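Methylaspartate ammonia-lyase (Citrobacter amalonaticus, PDB 1KKO) catalyses the reversible, magnesium-dependent anti elimination of ammonia from (2S,3S)-3-methylaspartate to give mesaconate, a step in glutamate degradation. Local coordinates at residues V189-H194 / T234-V239; L268-E273 / S300-V305; A290-L295 / S324-Q329. All blocks are in the same frame, centred on the assembly; numbering follows the deposited sequence.

Overall arrangement
Interactions 1 and 2 pair neighbouring strands of the eight-stranded parallel barrel. Interaction 3 joins a helix outside the barrel to the loop leading into strand 327-330. The centres of interactions 1 and 2 lie about 10 Å apart, and strands 234-238 and 270-273 bond directly, with Leu235 O 2.8 Å from Tyr271 N. Interactions 2 and 3 are centred about 9 Å apart and interleave along the chain, because helix 281-298 links the two strands of interaction 2. Interactions 1 and 2 hold active-site residues: His194, Asp238 and the magnesium ligand Glu273. Segment 324-329 ends at substrate-binding Gln329, away from the helix contact.

Interaction 1: V189-H194 / T234-V239; sequences VDVLPH and TLHIDV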
ATOM      1  N   VAL A 189       1.986  -7.280 -15.070  1.00 13.40           N
ATOM      2  CA  VAL A 189       1.509  -8.241 -14.085  1.00 13.70           C
ATOM      3  C   VAL A 189       1.309  -9.625 -14.705  1.00 13.36           C
ATOM      4  O   VAL A 189       0.796  -9.752 -15.816  1.00 14.17           O
ATOM      5  CB  VAL A 189       0.249  -7.708 -13.394  1.00 13.97           C
ATOM      6  CG1 VAL A 189      -0.324  -8.715 -12.424  1.00 15.52           C
ATOM      7  CG2 VAL A 189       0.591  -6.426 -12.654  1.00 15.44           C
ATOM      8  N   ASP A 190       1.720 -10.665 -13.990  1.00 12.80           N
ATOM      9  CA  ASP A 190       1.686 -12.024 -14.538  1.00 12.87           C
ATOM     10  C   ASP A 190       0.281 -12.583 -14.739  1.00 12.73           C
ATOM     11  O   ASP A 190       0.043 -13.330 -15.688  1.00 13.29           O
ATOM     12  CB  ASP A 190       2.430 -12.998 -13.625  1.00 12.95           C
ATOM     13  CG  ASP A 190       3.828 -12.544 -13.272  1.00 14.03           C
ATOM     14  OD1 ASP A 190       4.630 -12.261 -14.188  1.00 16.28           O
ATOM     15  OD2 ASP A 190       4.207 -12.474 -12.090  1.00 13.66           O
ATOM     16  N   VAL A 191      -0.629 -12.272 -13.818  1.00 12.16           N
ATOM     17  CA  VAL A 191      -1.974 -12.821 -13.816  1.00 11.94           C
ATOM     18  C   VAL A 191      -2.929 -11.690 -13.445  1.00 11.30           C
ATOM     19  O   VAL A 191      -2.635 -10.910 -12.537  1.00 12.08           O
ATOM     20  CB  VAL A 191      -2.099 -13.966 -12.794  1.00 11.52           C
ATOM     21  CG1 VAL A 191      -3.453 -14.668 -12.946  1.00 11.39           C
ATOM     22  CG2 VAL A 191      -0.950 -14.968 -12.935  1.00 12.29           C
ATOM     23  N   LEU A 192      -4.084 -11.614 -14.096  1.00 12.10           N
ATOM     24  CA  LEU A 192      -4.978 -10.491 -13.877  1.00 12.32           C
ATOM     25  C   LEU A 192      -6.350 -10.847 -14.400  1.00 12.33           C
ATOM     26  O   LEU A 192      -6.469 -11.769 -15.209  1.00 12.54           O
ATOM     27  CB  LEU A 192      -4.449  -9.246 -14.602  1.00 12.75           C
ATOM     28  CG  LEU A 192      -4.540  -9.213 -16.128  1.00 14.11           C
ATOM     29  CD1 LEU A 192      -4.334  -7.790 -16.626  1.00 14.86           C
ATOM     30  CD2 LEU A 192      -3.575 -10.178 -16.807  1.00 14.27           C
ATOM     31  N   PRO A 193      -7.383 -10.085 -14.052  1.00 12.18           N
ATOM     32  CA  PRO A 193      -7.391  -8.949 -13.132  1.00 12.32           C
ATOM     33  C   PRO A 193      -8.405  -9.106 -11.996  1.00 11.90           C
ATOM     34  O   PRO A 193      -8.708  -8.107 -11.332  1.00 11.97           O
ATOM     35  CB  PRO A 193      -7.916  -7.857 -14.043  1.00 12.81           C
ATOM     36  CG  PRO A 193      -9.049  -8.606 -14.763  1.00 13.01           C
ATOM     37  CD  PRO A 193      -8.609 -10.069 -14.859  1.00 12.57           C
ATOM     38  N   HIS A 194      -8.917 -10.322 -11.803  1.00 11.85           N
ATOM     39  CA  HIS A 194      -9.954 -10.645 -10.828  1.00 12.36           C
ATOM     40  C   HIS A 194     -11.347 -10.139 -11.268  1.00 12.57           C
ATOM     41  O   HIS A 194     -12.273 -10.950 -11.449  1.00 13.07           O
ATOM     42  CB  HIS A 194      -9.558 -10.188  -9.418  1.00 12.45           C
ATOM     43  CG  HIS A 194     -10.544 -10.571  -8.370  1.00 13.49           C
ATOM     44  ND1 HIS A 194     -10.345 -11.585  -7.460  1.00 15.89           N
ATOM     45  CD2 HIS A 194     -11.760 -10.045  -8.093  1.00 12.14           C
ATOM     46  CE1 HIS A 194     -11.403 -11.664  -6.669  1.00 13.97           C
ATOM     47  NE2 HIS A 194     -12.265 -10.729  -7.022  1.00 15.04           N
ATOM     48  N   THR A 234      -1.734 -14.583 -17.783  1.00 14.52           N
ATOM     49  CA  THR A 234      -2.878 -15.452 -17.538  1.00 14.43           C
ATOM     50  C   THR A 234      -4.052 -14.625 -17.049  1.00 13.75           C
ATOM     51  O   THR A 234      -3.870 -13.677 -16.285  1.00 13.49           O
ATOM     52  CB  THR A 234      -2.495 -16.496 -16.493  1.00 14.52           C
ATOM     53  OG1 THR A 234      -1.607 -17.434 -17.103  1.00 15.73           O
ATOM     54  CG2 THR A 234      -3.687 -17.324 -16.024  1.00 14.55           C
ATOM     55  N   LEU A 235      -5.251 -14.978 -17.501  1.00 13.76           N
ATOM     56  CA  LEU A 235      -6.474 -14.318 -17.065  1.00 13.58           C
ATOM     57  C   LEU A 235      -7.109 -15.126 -15.946  1.00 13.07           C
ATOM     58  O   LEU A 235      -7.223 -16.345 -16.032  1.00 13.76           O
ATOM     59  CB  LEU A 235      -7.447 -14.174 -18.230  1.00 14.01           C
ATOM     60  CG  LEU A 235      -6.856 -13.547 -19.494  1.00 15.24           C
ATOM     61  CD1 LEU A 235      -7.964 -13.372 -20.526  1.00 16.32           C
ATOM     62  CD2 LEU A 235      -6.166 -12.225 -19.181  1.00 15.62           C
ATOM     63  N   HIS A 236      -7.514 -14.440 -14.885  1.00 12.93           N
ATOM     64  CA  HIS A 236      -8.100 -15.088 -13.716  1.00 12.32           C
ATOM     65  C   HIS A 236      -9.194 -14.142 -13.256  1.00 12.18           C
ATOM     66  O   HIS A 236      -8.933 -12.995 -12.887  1.00 12.61           O
ATOM     67  CB  HIS A 236      -6.998 -15.292 -12.680  1.00 12.33           C
ATOM     68  CG  HIS A 236      -7.420 -15.901 -11.380  1.00 12.29           C
ATOM     69  ND1 HIS A 236      -6.554 -16.663 -10.627  1.00 13.08           N
ATOM     70  CD2 HIS A 236      -8.561 -15.803 -10.660  1.00 12.65           C
ATOM     71  CE1 HIS A 236      -7.147 -17.007  -9.499  1.00 12.26           C
ATOM     72  NE2 HIS A 236      -8.364 -16.495  -9.490  1.00 13.45           N
ATOM     73  N   ILE A 237     -10.431 -14.615 -13.339  1.00 12.50           N
ATOM     74  CA  ILE A 237     -11.602 -13.821 -13.024  1.00 12.94           C
ATOM     75  C   ILE A 237     -12.434 -14.545 -11.979  1.00 12.79           C
ATOM     76  O   ILE A 237     -12.675 -15.740 -12.096  1.00 12.87           O
ATOM     77  CB  ILE A 237     -12.418 -13.573 -14.310  1.00 13.24           C
ATOM     78  CG1 ILE A 237     -11.608 -12.695 -15.279  1.00 14.28           C
ATOM     79  CG2 ILE A 237     -13.774 -12.950 -13.982  1.00 14.10           C
ATOM     80  CD1 ILE A 237     -12.173 -12.620 -16.696  1.00 16.01           C
ATOM     81  N   ASP A 238     -12.836 -13.811 -10.942  1.00 12.76           N
ATOM     82  CA  ASP A 238     -13.626 -14.350  -9.837  1.00 13.15           C
ATOM     83  C   ASP A 238     -15.073 -13.935 -10.027  1.00 13.38           C
ATOM     84  O   ASP A 238     -15.393 -12.734 -10.104  1.00 13.55           O
ATOM     85  CB  ASP A 238     -13.101 -13.801  -8.509  1.00 13.78           C
ATOM     86  CG  ASP A 238     -13.677 -14.502  -7.282  1.00 15.07           C
ATOM     87  OD1 ASP A 238     -14.700 -15.246  -7.357  1.00 16.17           O
ATOM     88  OD2 ASP A 238     -13.121 -14.327  -6.165  1.00 17.78           O
ATOM     89  N   VAL A 239     -15.948 -14.931 -10.089  1.00 13.46           N
ATOM     90  CA  VAL A 239     -17.360 -14.691 -10.369  1.00 13.90           C
ATOM     91  C   VAL A 239     -18.309 -14.905  -9.196  1.00 14.03           C
ATOM     92  O   VAL A 239     -19.521 -14.845  -9.370  1.00 14.25           O
ATOM     93  CB  VAL A 239     -17.821 -15.489 -11.588  1.00 13.96           C
ATOM     94  CG1 VAL A 239     -16.934 -15.180 -12.779  1.00 14.51           C
ATOM     95  CG2 VAL A 239     -17.810 -16.984 -11.304  1.00 14.45           C
TER
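His194 and Asp238 each hold CG anti to the backbone N (chi1 -176° and -169°), and both side chains extend in the same direction, next to each other. CB of Asp238 sits over one face of the His194 ring, 3.6 Å from the ring centroid and shifted toward the rim. This is a CH-pi contact. The nearest ring atoms are CE1 and NE2, 3.3 and 3.5 Å from that CB. The carboxylate reaches the same ring, with Asp238 OD2 3.2 Å from His194 CE1, and its plane is turned 69° from that of the ring. The polar ends are held from beyond the two strands: His194 NE2 bonds to Tyr240 OH, and Asp238 OD1 to the backbone N of Tyr240.

The backbones run parallel. Thr234 N bonds to Asp190 O, Leu192 N to Thr234 O, His236 N to Leu192 O, His194 N to His236 O at 2.9 Å, and Asp238 N to His194 O. Pro193, which follows a cis peptide bond, has no N-H to give. Its CD packs 4.0 Å from CG1 of Ile237.

Val191 CG1 rests 3.6 Å from CB of His236. The His236 ring is held from outside by Arg382 at ND1. On the other face of the sheet, CD2 of Leu192 meets CD2 of Leu235 at 4.1 Å, and helices 179-186 and 209-225 cover this side.

Two neighbouring strands of the TIM barrel thus carry, at their C-terminal ends, the transition-state stabiliser His194 and the magnesium ligand Asp238, as is typical of enolase-superfamily active sites.

Interaction 2: L268-E273 / S300-V305; sequences LPLYIE and SGVKIV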
ATOM      1  N   LEU A 268      -4.713 -16.483 -24.314  1.00 19.53           N
ATOM      2  CA  LEU A 268      -4.240 -16.278 -22.950  1.00 18.43           C
ATOM      3  C   LEU A 268      -4.925 -17.319 -22.070  1.00 17.74           C
ATOM      4  O   LEU A 268      -6.132 -17.503 -22.182  1.00 18.73           O
ATOM      5  CB  LEU A 268      -4.594 -14.864 -22.483  1.00 18.47           C
ATOM      6  CG  LEU A 268      -4.062 -13.732 -23.371  1.00 18.93           C
ATOM      7  CD1 LEU A 268      -4.559 -12.367 -22.915  1.00 19.42           C
ATOM      8  CD2 LEU A 268      -2.551 -13.752 -23.419  1.00 19.28           C
ATOM      9  N   PRO A 269      -4.186 -18.009 -21.202  1.00 17.01           N
ATOM     10  CA  PRO A 269      -4.814 -19.004 -20.326  1.00 16.89           C
ATOM     11  C   PRO A 269      -5.897 -18.367 -19.478  1.00 15.99           C
ATOM     12  O   PRO A 269      -5.734 -17.224 -19.054  1.00 15.94           O
ATOM     13  CB  PRO A 269      -3.663 -19.489 -19.451  1.00 17.09           C
ATOM     14  CG  PRO A 269      -2.413 -19.114 -20.171  1.00 17.84           C
ATOM     15  CD  PRO A 269      -2.736 -17.900 -20.971  1.00 17.12           C
ATOM     16  N   LEU A 270      -6.984 -19.088 -19.246  1.00 15.41           N
ATOM     17  CA  LEU A 270      -8.111 -18.554 -18.506  1.00 14.97           C
ATOM     18  C   LEU A 270      -8.450 -19.415 -17.302  1.00 14.31           C
ATOM     19  O   LEU A 270      -8.541 -20.640 -17.392  1.00 14.38           O
ATOM     20  CB  LEU A 270      -9.333 -18.422 -19.422  1.00 15.38           C
ATOM     21  CG  LEU A 270     -10.622 -17.900 -18.788  1.00 15.77           C
ATOM     22  CD1 LEU A 270     -10.459 -16.453 -18.326  1.00 15.85           C
ATOM     23  CD2 LEU A 270     -11.781 -18.020 -19.772  1.00 16.39           C
ATOM     24  N   TYR A 271      -8.625 -18.731 -16.170  1.00 13.49           N
ATOM     25  CA  TYR A 271      -9.056 -19.335 -14.926  1.00 13.20           C
ATOM     26  C   TYR A 271     -10.315 -18.624 -14.444  1.00 12.89           C
ATOM     27  O   TYR A 271     -10.374 -17.386 -14.465  1.00 13.13           O
ATOM     28  CB  TYR A 271      -7.993 -19.151 -13.854  1.00 13.11           C
ATOM     29  CG  TYR A 271      -6.793 -20.058 -13.952  1.00 12.30           C
ATOM     30  CD1 TYR A 271      -5.856 -19.906 -14.958  1.00 12.42           C
ATOM     31  CD2 TYR A 271      -6.589 -21.061 -13.023  1.00 11.58           C
ATOM     32  CE1 TYR A 271      -4.746 -20.746 -15.044  1.00 12.55           C
ATOM     33  CE2 TYR A 271      -5.467 -21.888 -13.078  1.00 13.21           C
ATOM     34  CZ  TYR A 271      -4.553 -21.720 -14.089  1.00 12.38           C
ATOM     35  OH  TYR A 271      -3.442 -22.541 -14.145  1.00 13.61           O
ATOM     36  N   ILE A 272     -11.303 -19.404 -14.004  1.00 13.06           N
ATOM     37  CA  ILE A 272     -12.521 -18.852 -13.426  1.00 13.22           C
ATOM     38  C   ILE A 272     -12.622 -19.316 -11.982  1.00 12.43           C
ATOM     39  O   ILE A 272     -12.685 -20.509 -11.709  1.00 13.46           O
ATOM     40  CB  ILE A 272     -13.769 -19.308 -14.209  1.00 14.02           C
ATOM     41  CG1 ILE A 272     -13.728 -18.810 -15.657  1.00 15.50           C
ATOM     42  CG2 ILE A 272     -15.048 -18.843 -13.491  1.00 15.00           C
ATOM     43  CD1 ILE A 272     -13.758 -17.301 -15.833  1.00 15.42           C
ATOM     44  N   GLU A 273     -12.593 -18.358 -11.064  1.00 12.40           N
ATOM     45  CA  GLU A 273     -12.667 -18.649  -9.640  1.00 12.43           C
ATOM     46  C   GLU A 273     -14.096 -18.537  -9.130  1.00 12.72           C
ATOM     47  O   GLU A 273     -14.844 -17.646  -9.538  1.00 13.49           O
ATOM     48  CB  GLU A 273     -11.730 -17.714  -8.858  1.00 12.87           C
ATOM     49  CG  GLU A 273     -11.715 -17.981  -7.359  1.00 13.25           C
ATOM     50  CD  GLU A 273     -10.585 -17.291  -6.621  1.00 15.59           C
ATOM     51  OE1 GLU A 273      -9.925 -16.404  -7.187  1.00 15.30           O
ATOM     52  OE2 GLU A 273     -10.366 -17.636  -5.445  1.00 20.01           O
ATOM     53  N   SER A 300     -11.963 -28.723 -22.759  1.00 23.77           N
ATOM     54  CA  SER A 300     -11.706 -27.309 -22.499  1.00 22.49           C
ATOM     55  C   SER A 300     -10.355 -27.075 -21.835  1.00 21.32           C
ATOM     56  O   SER A 300      -9.916 -27.856 -21.005  1.00 21.05           O
ATOM     57  CB  SER A 300     -12.787 -26.735 -21.590  1.00 22.34           C
ATOM     58  OG  SER A 300     -12.551 -25.353 -21.348  1.00 21.20           O
ATOM     59  N   GLY A 301      -9.720 -25.966 -22.186  1.00 20.37           N
ATOM     60  CA  GLY A 301      -8.469 -25.587 -21.555  1.00 19.61           C
ATOM     61  C   GLY A 301      -8.683 -24.609 -20.409  1.00 18.74           C
ATOM     62  O   GLY A 301      -7.713 -24.160 -19.797  1.00 19.21           O
ATOM     63  N   VAL A 302      -9.939 -24.285 -20.118  1.00 17.57           N
ATOM     64  CA  VAL A 302     -10.253 -23.336 -19.050  1.00 16.66           C
ATOM     65  C   VAL A 302     -10.215 -24.057 -17.711  1.00 16.14           C
ATOM     66  O   VAL A 302     -10.701 -25.170 -17.576  1.00 16.43           O
ATOM     67  CB  VAL A 302     -11.631 -22.672 -19.244  1.00 16.70           C
ATOM     68  CG1 VAL A 302     -11.887 -21.636 -18.145  1.00 15.95           C
ATOM     69  CG2 VAL A 302     -11.737 -22.014 -20.611  1.00 17.88           C
ATOM     70  N   LYS A 303      -9.646 -23.402 -16.705  1.00 14.97           N
ATOM     71  CA  LYS A 303      -9.513 -24.007 -15.388  1.00 14.49           C
ATOM     72  C   LYS A 303     -10.408 -23.324 -14.359  1.00 13.73           C
ATOM     73  O   LYS A 303     -10.749 -22.167 -14.526  1.00 14.33           O
ATOM     74  CB  LYS A 303      -8.053 -23.945 -14.943  1.00 14.34           C
ATOM     75  CG  LYS A 303      -7.146 -24.866 -15.760  1.00 15.76           C
ATOM     76  CD  LYS A 303      -5.699 -24.709 -15.351  1.00 15.62           C
ATOM     77  CE  LYS A 303      -4.767 -25.621 -16.114  1.00 16.34           C
ATOM     78  NZ  LYS A 303      -3.356 -25.274 -15.802  1.00 17.04           N
ATOM     79  N   ILE A 304     -10.796 -24.054 -13.319  1.00 13.79           N
ATOM     80  CA  ILE A 304     -11.593 -23.459 -12.241  1.00 13.96           C
ATOM     81  C   ILE A 304     -10.834 -23.505 -10.918  1.00 13.47           C
ATOM     82  O   ILE A 304      -9.996 -24.384 -10.668  1.00 13.66           O
ATOM     83  CB  ILE A 304     -13.027 -24.059 -12.118  1.00 15.15           C
ATOM     84  CG1 ILE A 304     -12.995 -25.551 -11.797  1.00 15.49           C
ATOM     85  CG2 ILE A 304     -13.833 -23.750 -13.379  1.00 16.28           C
ATOM     86  CD1 ILE A 304     -14.344 -26.109 -11.355  1.00 16.25           C
ATOM     87  N   VAL A 305     -11.146 -22.513 -10.089  1.00 12.79           N
ATOM     88  CA  VAL A 305     -10.489 -22.294  -8.817  1.00 12.35           C
ATOM     89  C   VAL A 305     -11.507 -22.346  -7.678  1.00 12.72           C
ATOM     90  O   VAL A 305     -12.508 -21.626  -7.701  1.00 13.29           O
ATOM     91  CB  VAL A 305      -9.819 -20.904  -8.789  1.00 12.29           C
ATOM     92  CG1 VAL A 305      -8.964 -20.750  -7.533  1.00 12.34           C
ATOM     93  CG2 VAL A 305      -8.990 -20.674 -10.031  1.00 12.66           C
TER
HETATM   94  O   HOH W   1      -6.365 -22.388 -18.042  1.00 17.91           O
HETATM   95  O   HOH W   2      -7.650 -21.240 -21.135  1.00 22.27           O
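Lys303 NZ donates to Tyr271 OH at 3.2 Å, and both atoms are also held by Glu354, through a salt bridge to the lysine and a hydrogen bond to the phenol. Three backbone bonds join the strands in parallel register. Lys303 N reaches Leu270 O in a nearly straight bond (173° at the hydrogen), Ile272 N reaches Lys303 O at 2.9 Å, and Val305 N reaches Ile272 O. At the start of the pairing, a water donates to Leu270 O, which also accepts from Lys303 N, and to Gly301 O.

The Lys303 chain is extended beyond CG and runs beside the tyrosine. Its CB lies over one face of the Tyr271 ring, 4.0 Å from the centroid, and its CD is 3.4 Å from CZ. Val305 CG2 meets the edge of the same ring at CD2, 3.9 Å away. Arg382 adds a cation-pi contact. Further along, CB of Glu273 packs 3.7 Å from CB of Val305. On the opposite face of the sheet, Val302 CG1 touches CD2 of Leu270 and CG1 of Ile272.

The strands belong to a beta-alpha-beta unit closed by helix 281-298. Glu273, a magnesium ligand, has OE1 bonded to His236 NE2 and OE2 to Gln329 NE2. Each carboxylate oxygen thus has a hydrogen-bond partner, which probably limits rotation of the group.

Interaction 3: A290-L295 / S324-Q329; sequences AITKEL and SCHMVQ
Ser324 turns its carbonyl toward helix 281-298, where Thr292 OG1 lies 2.8 Å from Ser324 O. The same hydroxyl is also close to Leu288 O, one turn back in the helix. Thr292 has OG1 anti to the carbonyl carbon (chi1 -64°) and CG2 anti to the backbone N. This turns the hydroxyl to Ser324 O and the methyl group to the ring of His326.

Cys325 comes next, and its backbone passes close to the same threonine. Thr292 OG1 is 3.4 Å from Cys325 CA. CB of Cys325 points away from the helix, though it is still 4.2 Å from Thr292 OG1, and the side chain packs on Ala306.

His326 sends its ring back to the helix. CE1 and NE2 both lie 4.0 Å from CG2 of Thr292, and the two side chains run antiparallel past one another. Leu295 CD1 meets the ring at its edge, 4.2 Å from CE1. A water in the ring plane is 2.8 Å from His326 NE2 and gives a weak, long bond to Thr292 O. The other ring nitrogen, ND1, accepts from the backbone N of Ile304. With a partner at each nitrogen, the ring is probably limited in its rotation.

In this TIM barrel the outer helix 281-298 crosses from strand 270-273 to strand 303-306, and here it meets the loop leading into the next strand, 327-330.

From selenomethionine 327 onward the chain enters that strand and leaves the helix behind. Gln329 then carries its amide into the substrate site, where OE1 bonds to Gly359 N and to Lys331 NZ, the nitrogen of the proton acceptor.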
ATOM      1  N   ALA A 290     -18.044 -31.937 -10.379  1.00 16.54           N
ATOM      2  CA  ALA A 290     -18.895 -32.112 -11.546  1.00 16.79           C
ATOM      3  C   ALA A 290     -18.577 -31.126 -12.672  1.00 16.76           C
ATOM      4  O   ALA A 290     -18.577 -31.492 -13.841  1.00 17.56           O
ATOM      5  CB  ALA A 290     -20.349 -32.026 -11.150  1.00 17.10           C
ATOM      6  N   ILE A 291     -18.303 -29.862 -12.340  1.00 15.94           N
ATOM      7  CA  ILE A 291     -17.934 -28.904 -13.375  1.00 16.53           C
ATOM      8  C   ILE A 291     -16.608 -29.314 -14.021  1.00 16.98           C
ATOM      9  O   ILE A 291     -16.465 -29.248 -15.245  1.00 17.11           O
ATOM     10  CB  ILE A 291     -17.848 -27.461 -12.814  1.00 16.28           C
ATOM     11  CG1 ILE A 291     -19.226 -27.002 -12.330  1.00 16.59           C
ATOM     12  CG2 ILE A 291     -17.308 -26.503 -13.875  1.00 16.26           C
ATOM     13  CD1 ILE A 291     -19.182 -25.727 -11.494  1.00 17.52           C
ATOM     14  N   THR A 292     -15.642 -29.703 -13.194  1.00 17.97           N
ATOM     15  CA  THR A 292     -14.337 -30.127 -13.683  1.00 19.11           C
ATOM     16  C   THR A 292     -14.503 -31.314 -14.635  1.00 20.47           C
ATOM     17  O   THR A 292     -13.922 -31.327 -15.722  1.00 20.65           O
ATOM     18  CB  THR A 292     -13.450 -30.482 -12.484  1.00 18.94           C
ATOM     19  OG1 THR A 292     -13.222 -29.301 -11.699  1.00 18.78           O
ATOM     20  CG2 THR A 292     -12.046 -30.911 -12.924  1.00 20.18           C
ATOM     21  N   LYS A 293     -15.324 -32.280 -14.234  1.00 21.42           N
ATOM     22  CA  LYS A 293     -15.591 -33.457 -15.064  1.00 22.67           C
ATOM     23  C   LYS A 293     -16.103 -33.050 -16.438  1.00 22.86           C
ATOM     24  O   LYS A 293     -15.637 -33.556 -17.467  1.00 23.23           O
ATOM     25  CB  LYS A 293     -16.621 -34.359 -14.384  1.00 23.37           C
ATOM     26  CG  LYS A 293     -16.840 -35.699 -15.082  1.00 25.77           C
ATOM     27  CD  LYS A 293     -18.030 -36.454 -14.505  1.00 28.82           C
ATOM     28  CE  LYS A 293     -18.214 -37.805 -15.180  1.00 30.75           C
ATOM     29  NZ  LYS A 293     -19.515 -38.433 -14.830  1.00 32.32           N
ATOM     30  N   GLU A 294     -17.074 -32.145 -16.482  1.00 22.88           N
ATOM     31  CA  GLU A 294     -17.619 -31.718 -17.766  1.00 23.20           C
ATOM     32  C   GLU A 294     -16.620 -30.899 -18.600  1.00 23.53           C
ATOM     33  O   GLU A 294     -16.585 -31.032 -19.825  1.00 23.58           O
ATOM     34  CB  GLU A 294     -18.942 -30.967 -17.582  1.00 23.47           C
ATOM     35  CG  GLU A 294     -19.599 -30.505 -18.876  1.00 24.53           C
ATOM     36  CD  GLU A 294     -20.126 -31.632 -19.755  1.00 26.50           C
ATOM     37  OE1 GLU A 294     -20.087 -32.811 -19.346  1.00 26.97           O
ATOM     38  OE2 GLU A 294     -20.583 -31.319 -20.875  1.00 28.44           O
ATOM     39  N   LEU A 295     -15.805 -30.062 -17.956  1.00 23.72           N
ATOM     40  CA  LEU A 295     -14.802 -29.284 -18.686  1.00 23.91           C
ATOM     41  C   LEU A 295     -13.854 -30.220 -19.428  1.00 24.79           C
ATOM     42  O   LEU A 295     -13.518 -30.001 -20.599  1.00 24.73           O
ATOM     43  CB  LEU A 295     -14.020 -28.383 -17.729  1.00 23.34           C
ATOM     44  CG  LEU A 295     -14.779 -27.136 -17.270  1.00 21.79           C
ATOM     45  CD1 LEU A 295     -13.994 -26.408 -16.189  1.00 20.83           C
ATOM     46  CD2 LEU A 295     -15.056 -26.215 -18.426  1.00 21.87           C
ATOM     47  N   SER A 324     -11.409 -31.925  -7.056  1.00 15.19           N
ATOM     48  CA  SER A 324     -12.582 -31.111  -7.315  1.00 15.63           C
ATOM     49  C   SER A 324     -12.408 -29.978  -8.315  1.00 15.56           C
ATOM     50  O   SER A 324     -13.396 -29.504  -8.875  1.00 16.71           O
ATOM     51  CB  SER A 324     -13.109 -30.561  -5.996  1.00 16.14           C
ATOM     52  OG  SER A 324     -12.157 -29.716  -5.380  1.00 16.60           O
ATOM     53  N   CYS A 325     -11.173 -29.551  -8.552  1.00 14.32           N
ATOM     54  CA  CYS A 325     -10.920 -28.381  -9.374  1.00 14.55           C
ATOM     55  C   CYS A 325      -9.440 -28.338  -9.689  1.00 13.77           C
ATOM     56  O   CYS A 325      -8.686 -29.174  -9.208  1.00 14.63           O
ATOM     57  CB  CYS A 325     -11.334 -27.116  -8.619  1.00 15.57           C
ATOM     58  SG  CYS A 325     -10.586 -26.987  -7.005  1.00 17.23           S
ATOM     59  N   HIS A 326      -9.028 -27.378 -10.495  1.00 13.04           N
ATOM     60  CA  HIS A 326      -7.640 -27.307 -10.925  1.00 13.17           C
ATOM     61  C   HIS A 326      -6.735 -26.564  -9.974  1.00 12.76           C
ATOM     62  O   HIS A 326      -5.544 -26.825  -9.931  1.00 12.93           O
ATOM     63  CB  HIS A 326      -7.573 -26.633 -12.285  1.00 13.47           C
ATOM     64  CG  HIS A 326      -8.474 -27.264 -13.290  1.00 15.09           C
ATOM     65  ND1 HIS A 326      -9.780 -26.865 -13.460  1.00 15.32           N
ATOM     66  CD2 HIS A 326      -8.274 -28.289 -14.152  1.00 16.35           C
ATOM     67  CE1 HIS A 326     -10.346 -27.615 -14.388  1.00 15.75           C
ATOM     68  NE2 HIS A 326      -9.453 -28.482 -14.828  1.00 17.34           N
HETATM   69  N   MSE A 327      -7.312 -25.624  -9.233  1.00 12.04           N
HETATM   70  CA  MSE A 327      -6.563 -24.733  -8.363  1.00 12.48           C
HETATM   71  C   MSE A 327      -7.432 -24.399  -7.172  1.00 12.29           C
HETATM   72  O   MSE A 327      -8.653 -24.355  -7.293  1.00 12.52           O
HETATM   73  CB  MSE A 327      -6.234 -23.455  -9.134  1.00 12.49           C
HETATM   74  CG  MSE A 327      -5.504 -22.391  -8.346  1.00 13.19           C
HETATM   75 SE   MSE A 327      -5.139 -20.816  -9.432  1.00 18.16          SE
HETATM   76  CE  MSE A 327      -3.362 -21.275 -10.003  1.00 15.43           C
ATOM     77  N   VAL A 328      -6.806 -24.194  -6.017  1.00 12.36           N
ATOM     78  CA  VAL A 328      -7.519 -23.770  -4.821  1.00 13.29           C
ATOM     79  C   VAL A 328      -6.920 -22.478  -4.282  1.00 12.77           C
ATOM     80  O   VAL A 328      -5.701 -22.343  -4.226  1.00 12.80           O
ATOM     81  CB  VAL A 328      -7.460 -24.815  -3.684  1.00 14.10           C
ATOM     82  CG1 VAL A 328      -8.282 -26.038  -4.020  1.00 15.57           C
ATOM     83  CG2 VAL A 328      -6.062 -25.206  -3.376  1.00 15.81           C
ATOM     84  N   GLN A 329      -7.774 -21.533  -3.894  1.00 12.29           N
ATOM     85  CA  GLN A 329      -7.285 -20.338  -3.195  1.00 12.23           C
ATOM     86  C   GLN A 329      -7.078 -20.651  -1.710  1.00 11.70           C
ATOM     87  O   GLN A 329      -8.042 -20.870  -0.969  1.00 12.03           O
ATOM     88  CB  GLN A 329      -8.189 -19.098  -3.312  1.00 12.82           C
ATOM     89  CG  GLN A 329      -7.449 -17.948  -2.579  1.00 12.64           C
ATOM     90  CD  GLN A 329      -8.096 -16.580  -2.514  1.00 12.86           C
ATOM     91  OE1 GLN A 329      -7.663 -15.750  -1.698  1.00 12.72           O
ATOM     92  NE2 GLN A 329      -9.117 -16.335  -3.327  1.00 13.71           N
TER
HETATM   93  O   HOH W   3     -10.935 -29.899 -16.682  1.00 27.43           O